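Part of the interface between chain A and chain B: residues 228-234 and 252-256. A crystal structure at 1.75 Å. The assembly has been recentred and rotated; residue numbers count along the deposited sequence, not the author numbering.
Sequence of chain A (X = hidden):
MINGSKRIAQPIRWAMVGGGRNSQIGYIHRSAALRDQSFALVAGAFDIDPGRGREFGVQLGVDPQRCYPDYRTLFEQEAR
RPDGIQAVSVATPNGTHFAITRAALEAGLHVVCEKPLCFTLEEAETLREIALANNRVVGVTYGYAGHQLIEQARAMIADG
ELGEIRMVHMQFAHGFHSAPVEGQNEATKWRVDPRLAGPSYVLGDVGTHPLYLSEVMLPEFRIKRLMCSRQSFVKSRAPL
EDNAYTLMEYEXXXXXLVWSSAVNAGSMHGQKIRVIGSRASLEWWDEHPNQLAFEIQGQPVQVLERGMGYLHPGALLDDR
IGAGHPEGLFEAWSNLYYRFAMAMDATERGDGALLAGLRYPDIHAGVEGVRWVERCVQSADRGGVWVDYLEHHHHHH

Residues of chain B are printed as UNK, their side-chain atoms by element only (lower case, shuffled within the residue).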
# COMPACT_ATOMS: atom_id res chain seq x y z
N CYS A 228 21.12 24.80 4.29
CA CYS A 228 21.34 23.57 3.51
C CYS A 228 22.62 22.89 3.98
O CYS A 228 23.69 23.53 4.01
CB CYS A 228 21.38 23.85 2.02
SG CYS A 228 21.70 22.37 1.03
N SER A 229 22.49 21.62 4.35
CA SER A 229 23.60 20.71 4.65
C SER A 229 23.67 19.67 3.52
O SER A 229 22.65 19.00 3.27
CB SER A 229 23.40 20.10 6.01
OG SER A 229 24.13 18.90 6.12
N ARG A 230 24.80 19.59 2.83
CA ARG A 230 24.95 18.70 1.65
C ARG A 230 26.19 17.81 1.81
O ARG A 230 27.18 18.24 2.46
CB ARG A 230 24.96 19.51 0.36
CG ARG A 230 26.28 20.18 0.02
CD ARG A 230 26.16 21.02 -1.25
NE ARG A 230 27.34 21.83 -1.52
CZ ARG A 230 27.76 22.23 -2.72
NH1 ARG A 230 27.14 21.85 -3.83
NH2 ARG A 230 28.84 23.00 -2.82
N GLN A 231 26.11 16.62 1.23
CA GLN A 231 27.16 15.58 1.34
C GLN A 231 27.48 15.02 -0.04
O GLN A 231 26.58 14.97 -0.91
CB GLN A 231 26.71 14.46 2.28
CG GLN A 231 26.25 14.94 3.65
CD GLN A 231 24.83 15.47 3.65
OE1 GLN A 231 23.95 14.90 3.02
NE2 GLN A 231 24.61 16.54 4.40
N SER A 232 28.73 14.60 -0.22
CA SER A 232 29.19 13.76 -1.34
C SER A 232 29.53 12.39 -0.75
O SER A 232 30.66 12.20 -0.25
CB SER A 232 30.35 14.39 -2.07
OG SER A 232 30.10 15.76 -2.36
N PHE A 233 28.55 11.48 -0.69
CA PHE A 233 28.75 10.12 -0.12
C PHE A 233 29.66 9.31 -1.04
O PHE A 233 30.51 8.55 -0.55
CB PHE A 233 27.42 9.45 0.20
CG PHE A 233 26.78 9.96 1.46
CD1 PHE A 233 27.35 9.69 2.70
CD2 PHE A 233 25.62 10.71 1.42
CE1 PHE A 233 26.76 10.15 3.87
CE2 PHE A 233 25.04 11.19 2.59
CZ PHE A 233 25.61 10.90 3.82
N VAL A 234 29.47 9.46 -2.36
CA VAL A 234 30.48 9.00 -3.35
C VAL A 234 31.52 10.12 -3.43
O VAL A 234 31.26 11.16 -4.05
CB VAL A 234 29.85 8.64 -4.70
CG1 VAL A 234 30.91 8.25 -5.73
CG2 VAL A 234 28.84 7.53 -4.54
N UNK B 252 32.17 9.68 11.52
CA UNK B 252 32.39 8.85 10.32
C UNK B 252 31.65 9.38 9.10
O UNK B 252 31.92 8.89 7.99
N UNK B 253 30.78 10.37 9.28
CA UNK B 253 30.23 11.16 8.16
C UNK B 253 28.77 10.86 7.84
O UNK B 253 28.19 11.64 7.05
N UNK B 254 28.18 9.80 8.40
CA UNK B 254 26.74 9.50 8.21
C UNK B 254 25.90 10.67 8.75
O UNK B 254 26.37 11.40 9.64
c UNK B 254 26.34 8.20 8.86
N UNK B 255 24.71 10.87 8.20
CA UNK B 255 23.78 11.95 8.62
C UNK B 255 22.53 11.32 9.24
O UNK B 255 22.13 10.22 8.81
c UNK B 255 24.21 16.00 8.04
c UNK B 255 23.36 12.83 7.44
c UNK B 255 24.53 13.53 6.77
s UNK B 255 25.40 14.67 7.88
N UNK B 256 21.94 12.02 10.19
CA UNK B 256 20.69 11.63 10.85
C UNK B 256 19.68 12.75 10.76
O UNK B 256 20.07 13.93 10.86

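Position 252 of chain B carries no side-chain atoms at all, and nothing of the facing stretch of chain A is in contact with it. Its backbone angles, phi 101° and psi -9°, would jam a CB against the carbonyl O of the residue before, so the backbone alone calls for glycine: B:Gly252.

Position 253 is again bare, and its phi/psi of 108/-11 repeats the same conformation. Here, though, the backbone meets chain A, its carbonyl O lying 3.8 Å from CE1 of A:Phe233. The reason for a missing side chain is local rather than interfacial: an ideal CB would point sideways and stay clear of that same CE1, but it would press on the preceding carbonyl O. This is B:Gly253, the second of two glycines that let the loop take an unusual path.

Position 254 has a single side-chain carbon, a CB with nothing beyond it, and phi/psi of -61/152 that any L-residue could adopt. The CB points away from the facing stretch, and the residue is buried, while the CA approaches the edge of the A:Phe233 ring, 4.4 Å from CE1. One carbon means alanine, B:Ala254; its contact is made by the backbone side of the residue.

Position 255 holds three carbons and one sulfur in an unbranched chain, with the sulfur between two carbons and a carbon at the end. The chain points toward the facing stretch. Its terminal carbon lies 3.5 Å from OG of A:Ser229, and its second carbon packs 3.7 Å from CD of A:Gln231 and 4.1 Å from CZ of A:Phe233. That thioether is methionine. B:Met255 begins the strand and adopts m, m, m rotamers, with CE at A:Ser229 and CG between A:Gln231 and A:Phe233.

Position 256 returns to no side-chain atoms. Its angles, -126/143, are ordinary for a strand, and an ideal CB would find nothing of the facing stretch within 5.5 Å, so this contact gives no reason for the choice. The absence of atoms names it B:Gly256.

The contact works through one flexible side chain laid across alternate residues of a strand and the loop after it. A:Ser229 and A:Gln231 point toward chain B, while A:Arg230 between them points away; A:Phe233 starts sideways, but its ring end comes nearer. No hydrogen bond crosses between the stretches, so the fit rests on packing, with the OE1 of A:Gln231 satisfied elsewhere in the structure. The rule for a designer is economical: B:Met255 supplies the largest covered area, while the backbone of the loop before it meets the aromatic ring through O of B:Gly253 and CA of B:Ala254.

Chain B (252-256) GGAMG
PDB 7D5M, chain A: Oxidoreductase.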